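Phenylalanine/tyrosine ammonia-lyase (Rhodosporidium toruloides, PDB 1Y2M) catalyses the non-oxidative deamination of L-phenylalanine and L-tyrosine to trans-cinnamic and p-coumaric acid, the entry step of phenylpropanoid metabolism. Local coordinates at residues S293-A298 with N709-M714; K334-E337 with F341-H344; P653-L658 with I664-V669. All coordinates share one frame; numbering follows the deposited sequence.

Contact 1: residues S293-A298 with N709-M714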
loop_
_atom_site.group_PDB
_atom_site.type_symbol
_atom_site.label_atom_id
_atom_site.label_comp_id
_atom_site.label_asym_id
_atom_site.label_seq_id
_atom_site.Cartn_x
_atom_site.Cartn_y
_atom_site.Cartn_z
ATOM N N SER B 293 -1.187 22.260 -12.777
ATOM C CA SER B 293 -0.531 21.172 -13.517
ATOM C C SER B 293 -0.692 21.385 -15.029
ATOM O O SER B 293 0.231 21.158 -15.814
ATOM C CB SER B 293 -1.146 19.826 -13.135
ATOM O OG SER B 293 -0.503 18.818 -13.904
ATOM N N GLN B 294 -1.881 21.820 -15.423
ATOM C CA GLN B 294 -2.185 22.086 -16.836
ATOM C C GLN B 294 -1.393 23.298 -17.347
ATOM O O GLN B 294 -0.828 23.306 -18.448
ATOM C CB GLN B 294 -3.669 22.313 -17.007
ATOM C CG GLN B 294 -4.386 20.995 -16.835
ATOM C CD GLN B 294 -5.895 21.096 -16.924
ATOM O OE1 GLN B 294 -6.407 21.663 -17.883
ATOM N NE2 GLN B 294 -6.596 20.550 -15.959
ATOM N N SER B 295 -1.364 24.329 -16.526
ATOM C CA SER B 295 -0.591 25.521 -16.833
ATOM C C SER B 295 0.904 25.227 -16.995
ATOM O O SER B 295 1.566 25.692 -17.921
ATOM C CB SER B 295 -0.845 26.625 -15.789
ATOM O OG SER B 295 -2.224 27.037 -15.808
ATOM N N LEU B 296 1.442 24.414 -16.092
ATOM C CA LEU B 296 2.826 24.006 -16.144
ATOM C C LEU B 296 3.110 23.128 -17.346
ATOM O O LEU B 296 4.162 23.257 -17.955
ATOM C CB LEU B 296 3.176 23.255 -14.864
ATOM C CG LEU B 296 3.350 24.151 -13.655
ATOM C CD1 LEU B 296 3.444 23.330 -12.418
ATOM C CD2 LEU B 296 4.613 24.952 -13.808
ATOM N N THR B 297 2.169 22.282 -17.730
ATOM C CA THR B 297 2.263 21.524 -18.967
ATOM C C THR B 297 2.473 22.464 -20.179
ATOM O O THR B 297 3.387 22.265 -20.985
ATOM C CB THR B 297 1.021 20.609 -19.185
ATOM O OG1 THR B 297 0.946 19.644 -18.137
ATOM C CG2 THR B 297 1.163 19.860 -20.506
ATOM N N ALA B 298 1.626 23.481 -20.271
ATOM C CA ALA B 298 1.690 24.460 -21.375
ATOM C C ALA B 298 3.070 25.156 -21.340
ATOM O O ALA B 298 3.784 25.249 -22.375
ATOM C CB ALA B 298 0.583 25.459 -21.271
ATOM N N ASN B 709 -6.475 33.188 -8.375
ATOM C CA ASN B 709 -7.069 34.115 -9.369
ATOM C C ASN B 709 -6.221 34.282 -10.625
ATOM O O ASN B 709 -6.733 34.618 -11.665
ATOM C CB ASN B 709 -7.382 35.468 -8.735
ATOM C CG ASN B 709 -8.657 35.430 -7.851
ATOM O OD1 ASN B 709 -9.544 34.560 -8.008
ATOM N ND2 ASN B 709 -8.759 36.396 -6.933
ATOM N N VAL B 710 -4.934 34.032 -10.502
ATOM C CA VAL B 710 -4.017 33.999 -11.660
ATOM C C VAL B 710 -4.330 32.857 -12.616
ATOM O O VAL B 710 -4.428 33.085 -13.799
ATOM C CB VAL B 710 -2.556 33.936 -11.200
ATOM C CG1 VAL B 710 -1.630 34.066 -12.376
ATOM C CG2 VAL B 710 -2.287 35.012 -10.197
ATOM N N LEU B 711 -4.523 31.657 -12.078
ATOM C CA LEU B 711 -4.927 30.477 -12.856
ATOM C C LEU B 711 -6.244 30.752 -13.527
ATOM O O LEU B 711 -6.424 30.416 -14.710
ATOM C CB LEU B 711 -5.015 29.263 -11.928
ATOM C CG LEU B 711 -3.664 28.870 -11.325
ATOM C CD1 LEU B 711 -3.866 27.805 -10.241
ATOM C CD2 LEU B 711 -2.796 28.329 -12.433
ATOM N N LEU B 712 -7.155 31.395 -12.796
ATOM C CA LEU B 712 -8.484 31.679 -13.376
ATOM C C LEU B 712 -8.365 32.644 -14.528
ATOM O O LEU B 712 -8.923 32.422 -15.594
ATOM C CB LEU B 712 -9.446 32.203 -12.311
ATOM C CG LEU B 712 -10.908 32.352 -12.746
ATOM C CD1 LEU B 712 -11.524 31.035 -13.170
ATOM C CD2 LEU B 712 -11.735 33.010 -11.613
ATOM N N LYS B 713 -7.607 33.716 -14.338
ATOM C CA LYS B 713 -7.431 34.710 -15.393
ATOM C C LYS B 713 -6.813 34.091 -16.668
ATOM O O LYS B 713 -7.207 34.429 -17.776
ATOM C CB LYS B 713 -6.512 35.816 -14.886
ATOM C CG LYS B 713 -6.750 37.148 -15.493
ATOM C CD LYS B 713 -5.510 38.035 -15.486
ATOM C CE LYS B 713 -5.175 38.624 -14.110
ATOM N NZ LYS B 713 -4.184 39.776 -14.283
HETATM N N MSE B 714 -5.833 33.218 -16.497
HETATM C CA MSE B 714 -5.183 32.560 -17.620
HETATM C C MSE B 714 -6.126 31.664 -18.391
HETATM O O MSE B 714 -5.991 31.552 -19.595
HETATM C CB MSE B 714 -3.979 31.691 -17.186
HETATM C CG MSE B 714 -2.849 32.357 -16.501
HETATM SE SE MSE B 714 -1.898 30.813 -15.594
HETATM C CE MSE B 714 -0.991 30.079 -17.175
#
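Where Ser295 meets Leu711 and Met714, neither ring nor amide takes part, so the touching surface has no face or edge. The flat group nearby is the Ser293 carbonyl, within helix 273-303: Thr297 OG1 and Thr297 N reach its oxygen from opposite faces of the carbonyl plane, and Thr297 OG1 is also hydrogen-bonded to Gln439 NE2.

The contact itself is a small, buried one between helix 273-303 and the C-terminal helix 708-714, sequence-distant parts of the helical PAL/histidase fold. Ser295 OG lies 3.7 Å from Leu711 CD2, a single branch of that leucine, and 3.6 Å from the terminal CE of Met714, which is present as selenomethionine. The Met714 chain runs out nearly straight at chi2 and then bends at chi3 (77°), which lays its methyl against the serine; CE is 3.7 Å from Ser295 CB as well, and SE is 3.8 Å from Ser295 OG. On its own side Met714 also packs on Ile664 and Leu665 of helix 662-672.

Across the contact Ser295 OG faces only methyl groups and selenium. Its polar partner is Leu291 O, one turn earlier, through a weak hydrogen bond, and Ser295 meets Leu711 and Met714 by van der Waals contact alone.

Contact 2: residues K334-E337 with F341-H344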
loop_
_atom_site.group_PDB
_atom_site.type_symbol
_atom_site.label_atom_id
_atom_site.label_comp_id
_atom_site.label_asym_id
_atom_site.label_seq_id
_atom_site.Cartn_x
_atom_site.Cartn_y
_atom_site.Cartn_z
ATOM N N LYS B 334 -5.778 26.383 -25.315
ATOM C CA LYS B 334 -6.065 27.803 -25.060
ATOM C C LYS B 334 -4.810 28.518 -24.584
ATOM O O LYS B 334 -4.446 29.568 -25.106
ATOM C CB LYS B 334 -7.194 27.940 -24.048
ATOM C CG LYS B 334 -7.401 29.390 -23.601
ATOM C CD LYS B 334 -8.853 29.836 -23.617
ATOM C CE LYS B 334 -9.706 29.106 -22.655
ATOM N NZ LYS B 334 -11.061 29.753 -22.584
ATOM N N LEU B 335 -4.124 27.915 -23.624
ATOM C CA LEU B 335 -2.912 28.516 -23.073
ATOM C C LEU B 335 -1.814 28.661 -24.108
ATOM O O LEU B 335 -1.050 29.614 -24.010
ATOM C CB LEU B 335 -2.394 27.709 -21.901
ATOM C CG LEU B 335 -3.302 27.645 -20.662
ATOM C CD1 LEU B 335 -2.684 26.723 -19.679
ATOM C CD2 LEU B 335 -3.513 29.048 -20.043
ATOM N N LEU B 336 -1.681 27.709 -25.047
ATOM C CA LEU B 336 -0.605 27.767 -26.048
ATOM C C LEU B 336 -0.875 28.670 -27.250
ATOM O O LEU B 336 0.053 28.974 -28.014
ATOM C CB LEU B 336 -0.217 26.349 -26.545
ATOM C CG LEU B 336 0.408 25.489 -25.426
ATOM C CD1 LEU B 336 0.564 24.031 -25.860
ATOM C CD2 LEU B 336 1.740 26.102 -24.998
ATOM N N GLU B 337 -2.114 29.103 -27.443
ATOM C CA GLU B 337 -2.418 30.003 -28.552
ATOM C C GLU B 337 -1.577 31.233 -28.447
ATOM O O GLU B 337 -1.472 31.825 -27.378
ATOM C CB GLU B 337 -3.874 30.403 -28.565
ATOM C CG GLU B 337 -4.714 29.239 -28.908
ATOM C CD GLU B 337 -5.803 29.538 -29.892
ATOM O OE1 GLU B 337 -5.869 30.676 -30.435
ATOM O OE2 GLU B 337 -6.577 28.585 -30.117
ATOM N N PHE B 341 7.028 30.190 -28.794
ATOM C CA PHE B 341 7.954 29.127 -28.374
ATOM C C PHE B 341 7.435 27.738 -28.858
ATOM O O PHE B 341 8.143 26.960 -29.494
ATOM C CB PHE B 341 8.064 29.041 -26.862
ATOM C CG PHE B 341 8.906 30.111 -26.181
ATOM C CD1 PHE B 341 10.249 30.313 -26.501
ATOM C CD2 PHE B 341 8.364 30.849 -25.140
ATOM C CE1 PHE B 341 11.021 31.228 -25.816
ATOM C CE2 PHE B 341 9.149 31.799 -24.460
ATOM C CZ PHE B 341 10.471 31.959 -24.785
ATOM N N ALA B 342 6.184 27.451 -28.546
ATOM C CA ALA B 342 5.561 26.188 -28.982
ATOM C C ALA B 342 5.367 26.221 -30.488
ATOM O O ALA B 342 5.062 27.284 -31.066
ATOM C CB ALA B 342 4.231 25.982 -28.313
ATOM N N VAL B 343 5.523 25.054 -31.115
ATOM C CA VAL B 343 5.284 24.848 -32.547
ATOM C C VAL B 343 3.807 24.524 -32.807
ATOM O O VAL B 343 3.237 23.637 -32.168
ATOM C CB VAL B 343 6.187 23.729 -33.062
ATOM C CG1 VAL B 343 5.964 23.465 -34.547
ATOM C CG2 VAL B 343 7.653 24.097 -32.780
ATOM N N HIS B 344 3.193 25.259 -33.743
ATOM C CA HIS B 344 1.751 25.151 -34.003
ATOM C C HIS B 344 1.408 24.250 -35.191
ATOM O O HIS B 344 2.070 24.329 -36.204
ATOM C CB HIS B 344 1.179 26.555 -34.185
ATOM C CG HIS B 344 1.273 27.367 -32.934
ATOM N ND1 HIS B 344 0.379 27.213 -31.896
ATOM C CD2 HIS B 344 2.203 28.251 -32.507
ATOM C CE1 HIS B 344 0.740 28.001 -30.896
ATOM N NE2 HIS B 344 1.835 28.652 -31.251
#
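Leu336 and His344 meet in a short-range contact that pairs an apolar touch with the edge-on approach of an imidazole to a carbonyl oxygen, formed where a chain leaving one helix folds back beside that helix's last turn. Within the helical aromatic amino acid lyase fold this is a tight connection between two helices: helix 323-336 ends at Leu336, Glu337 is the first residue to leave helical geometry, and His344 occupies the N-cap position of helix 345-348.

The two halves of the contact differ in kind. In the apolar half, the CD2 branch of Leu336 faces the methyl of Ala342 at 4.1 Å, a modest touch between two buried side chains whose CB atoms both point across the contact.

In the other half, the imidazole of His344 presents its edge to the carbonyl of Leu336. A chi1 of -65° sets the ring beside its own backbone N and carries its far edge to the end of the earlier helix, where CE1 also comes within 4.4 Å of Glu337 CA, met obliquely. The ring's NE2 is hydrogen-bonded to Ser339 O in the intervening loop, a bond that ties down that edge and probably fixes the rotation of the ring. Ser339 OG is bonded in turn to the backbone nitrogens of Phe341 and Ala342, while Ser659 OG is hydrogen-bonded to Leu335 O and Glu337 O at the end of the helix.

Beside the NE2 bond, Leu336 O lies close to the imidazole plane, 3.1 Å from His344 CE1 and 3.7 Å from His344 NE2.

Contact 3: residues P653-L658 with I664-V669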
loop_
_atom_site.group_PDB
_atom_site.type_symbol
_atom_site.label_atom_id
_atom_site.label_comp_id
_atom_site.label_asym_id
_atom_site.label_seq_id
_atom_site.Cartn_x
_atom_site.Cartn_y
_atom_site.Cartn_z
ATOM N N PRO B 653 13.255 39.305 -22.598
ATOM C CA PRO B 653 12.905 38.918 -23.950
ATOM C C PRO B 653 11.856 37.804 -23.998
ATOM O O PRO B 653 11.188 37.667 -25.009
ATOM C CB PRO B 653 14.239 38.487 -24.576
ATOM C CG PRO B 653 15.074 38.108 -23.450
ATOM C CD PRO B 653 14.669 39.042 -22.320
ATOM N N ALA B 654 11.667 37.067 -22.914
ATOM C CA ALA B 654 10.618 36.049 -22.844
ATOM C C ALA B 654 9.251 36.666 -23.159
ATOM O O ALA B 654 8.380 35.993 -23.713
ATOM C CB ALA B 654 10.588 35.427 -21.476
ATOM N N LEU B 655 9.057 37.924 -22.773
ATOM C CA LEU B 655 7.767 38.581 -23.027
ATOM C C LEU B 655 7.492 38.700 -24.525
ATOM O O LEU B 655 6.347 38.919 -24.922
ATOM C CB LEU B 655 7.750 39.952 -22.368
ATOM C CG LEU B 655 7.970 39.910 -20.867
ATOM C CD1 LEU B 655 8.089 41.320 -20.312
ATOM C CD2 LEU B 655 6.896 39.155 -20.122
ATOM N N SER B 656 8.532 38.578 -25.339
ATOM C CA SER B 656 8.403 38.615 -26.821
ATOM C C SER B 656 7.855 37.315 -27.439
ATOM O O SER B 656 7.405 37.314 -28.604
ATOM C CB SER B 656 9.755 38.903 -27.474
ATOM O OG SER B 656 10.193 40.212 -27.177
ATOM N N TYR B 657 7.912 36.212 -26.695
ATOM C CA TYR B 657 7.632 34.921 -27.254
ATOM C C TYR B 657 6.558 34.156 -26.529
ATOM O O TYR B 657 5.959 33.266 -27.112
ATOM C CB TYR B 657 8.910 34.085 -27.257
ATOM C CG TYR B 657 10.063 34.740 -27.984
ATOM C CD1 TYR B 657 10.061 34.873 -29.368
ATOM C CD2 TYR B 657 11.152 35.224 -27.282
ATOM C CE1 TYR B 657 11.128 35.484 -30.031
ATOM C CE2 TYR B 657 12.199 35.864 -27.922
ATOM C CZ TYR B 657 12.186 35.987 -29.284
ATOM O OH TYR B 657 13.251 36.607 -29.902
ATOM N N LEU B 658 6.348 34.454 -25.241
ATOM C CA LEU B 658 5.356 33.705 -24.475
ATOM C C LEU B 658 3.980 33.923 -25.069
ATOM O O LEU B 658 3.683 35.005 -25.587
ATOM C CB LEU B 658 5.317 34.179 -23.032
ATOM C CG LEU B 658 6.463 33.682 -22.181
ATOM C CD1 LEU B 658 6.600 34.538 -20.970
ATOM C CD2 LEU B 658 6.244 32.315 -21.791
ATOM N N ILE B 664 0.880 35.703 -18.168
ATOM C CA ILE B 664 0.212 36.075 -16.917
ATOM C C ILE B 664 0.903 35.462 -15.721
ATOM O O ILE B 664 1.164 36.145 -14.685
ATOM C CB ILE B 664 -1.289 35.722 -16.968
ATOM C CG1 ILE B 664 -1.949 36.564 -18.044
ATOM C CG2 ILE B 664 -1.954 35.999 -15.612
ATOM C CD1 ILE B 664 -3.416 36.124 -18.430
ATOM N N LEU B 665 1.172 34.158 -15.831
ATOM C CA LEU B 665 1.792 33.416 -14.728
ATOM C C LEU B 665 3.262 33.831 -14.619
ATOM O O LEU B 665 3.811 33.991 -13.533
ATOM C CB LEU B 665 1.668 31.912 -14.934
ATOM C CG LEU B 665 2.053 31.022 -13.727
ATOM C CD1 LEU B 665 1.536 31.555 -12.432
ATOM C CD2 LEU B 665 1.668 29.586 -13.923
ATOM N N TYR B 666 3.919 33.997 -15.754
ATOM C CA TYR B 666 5.311 34.452 -15.756
ATOM C C TYR B 666 5.466 35.780 -14.987
ATOM O O TYR B 666 6.281 35.909 -14.085
ATOM C CB TYR B 666 5.787 34.642 -17.195
ATOM C CG TYR B 666 7.205 35.144 -17.371
ATOM C CD1 TYR B 666 8.255 34.258 -17.572
ATOM C CD2 TYR B 666 7.492 36.496 -17.381
ATOM C CE1 TYR B 666 9.574 34.694 -17.742
ATOM C CE2 TYR B 666 8.810 36.953 -17.543
ATOM C CZ TYR B 666 9.832 36.056 -17.737
ATOM O OH TYR B 666 11.132 36.468 -17.918
ATOM N N ALA B 667 4.653 36.763 -15.369
ATOM C CA ALA B 667 4.646 38.074 -14.711
ATOM C C ALA B 667 4.303 37.950 -13.241
ATOM O O ALA B 667 4.898 38.605 -12.413
ATOM C CB ALA B 667 3.678 39.035 -15.412
ATOM N N PHE B 668 3.357 37.077 -12.904
ATOM C CA PHE B 668 2.993 36.923 -11.491
ATOM C C PHE B 668 4.177 36.520 -10.650
ATOM O O PHE B 668 4.432 37.078 -9.588
ATOM C CB PHE B 668 1.898 35.870 -11.350
ATOM C CG PHE B 668 1.516 35.574 -9.931
ATOM C CD1 PHE B 668 0.887 36.553 -9.146
ATOM C CD2 PHE B 668 1.777 34.312 -9.372
ATOM C CE1 PHE B 668 0.525 36.287 -7.813
ATOM C CE2 PHE B 668 1.415 34.049 -8.068
ATOM C CZ PHE B 668 0.773 35.030 -7.286
ATOM N N VAL B 669 4.933 35.532 -11.126
ATOM C CA VAL B 669 6.037 35.009 -10.328
ATOM C C VAL B 669 7.236 35.977 -10.362
ATOM O O VAL B 669 7.839 36.300 -9.318
ATOM C CB VAL B 669 6.445 33.615 -10.796
ATOM C CG1 VAL B 669 7.652 33.172 -10.022
ATOM C CG2 VAL B 669 5.335 32.656 -10.545
#
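Tyr666 stands between Ala654, Leu655 and Leu658, and its packing is not equally close-knit all round. The tight part is the face covered by Leu658. The CD1 methyl of that residue sits 3.7 Å from Tyr666 CG and makes a CH-pi contact, 4.1 Å from the ring centroid and 27° off the ring normal, so it lies over the root half of the ring rather than its middle. The two side chains cross at about a right angle. Tyr666 extends from helix 662-672 because its chi1 of 179° places CG opposite the backbone nitrogen, and this carries its ring to residues 653-658.

That chain lies in the connection between helix 619-646 and helix 662-672. It makes a compact turn in which Ala654 O accepts hydrogen bonds from both Tyr657 N and Leu658 N, and Ala654 and Leu658, four residues apart, both direct their side chains to the tyrosine. Within the helical PAL/histidase fold, this turn precedes helix 662-672 and packs back on it; helix 506-560 lies beside the turn, its Ile535 and Asp536 touching Ala654.

At the phenol end, Ala654 CB approaches Tyr666 OH to 3.7 Å. The hydroxyl, buried with its ring, has two hydrogen-bonded partners, Asp536 OD1 and Ser652 OG.

Looser and nearer to solvent is the Leu655 side. This partly exposed leucine reaches the ring obliquely, with its CD2 branch 3.9 Å from both Tyr666 CD2 and Tyr666 CE2, while its CD1 branch is directed away from the ring.

Overall arrangement
The three contacts form one continuous packed region, their centres 13 to 14 Å apart, and illustrate how sequence-local closures assemble within a long-range one. Along the chain, contacts 2 and 3 follow one another, and both are nested inside the long loop closed by contact 1. Their segments touch: Ala298 O lies 3.4 Å from Leu336 CD2, Phe341 CZ 3.6 Å from Tyr657 CB, and Val710 CG2 3.7 Å from Phe668 CD1. Contacts 1 and 3 lie away from the catalytic and cinnamate-binding residues. At contact 2, the Ala342 side chain is about 11 Å from that of Gln360, and the Leu336 side chain about 11 Å from that of Arg366, both probable cinnamate-binding residues.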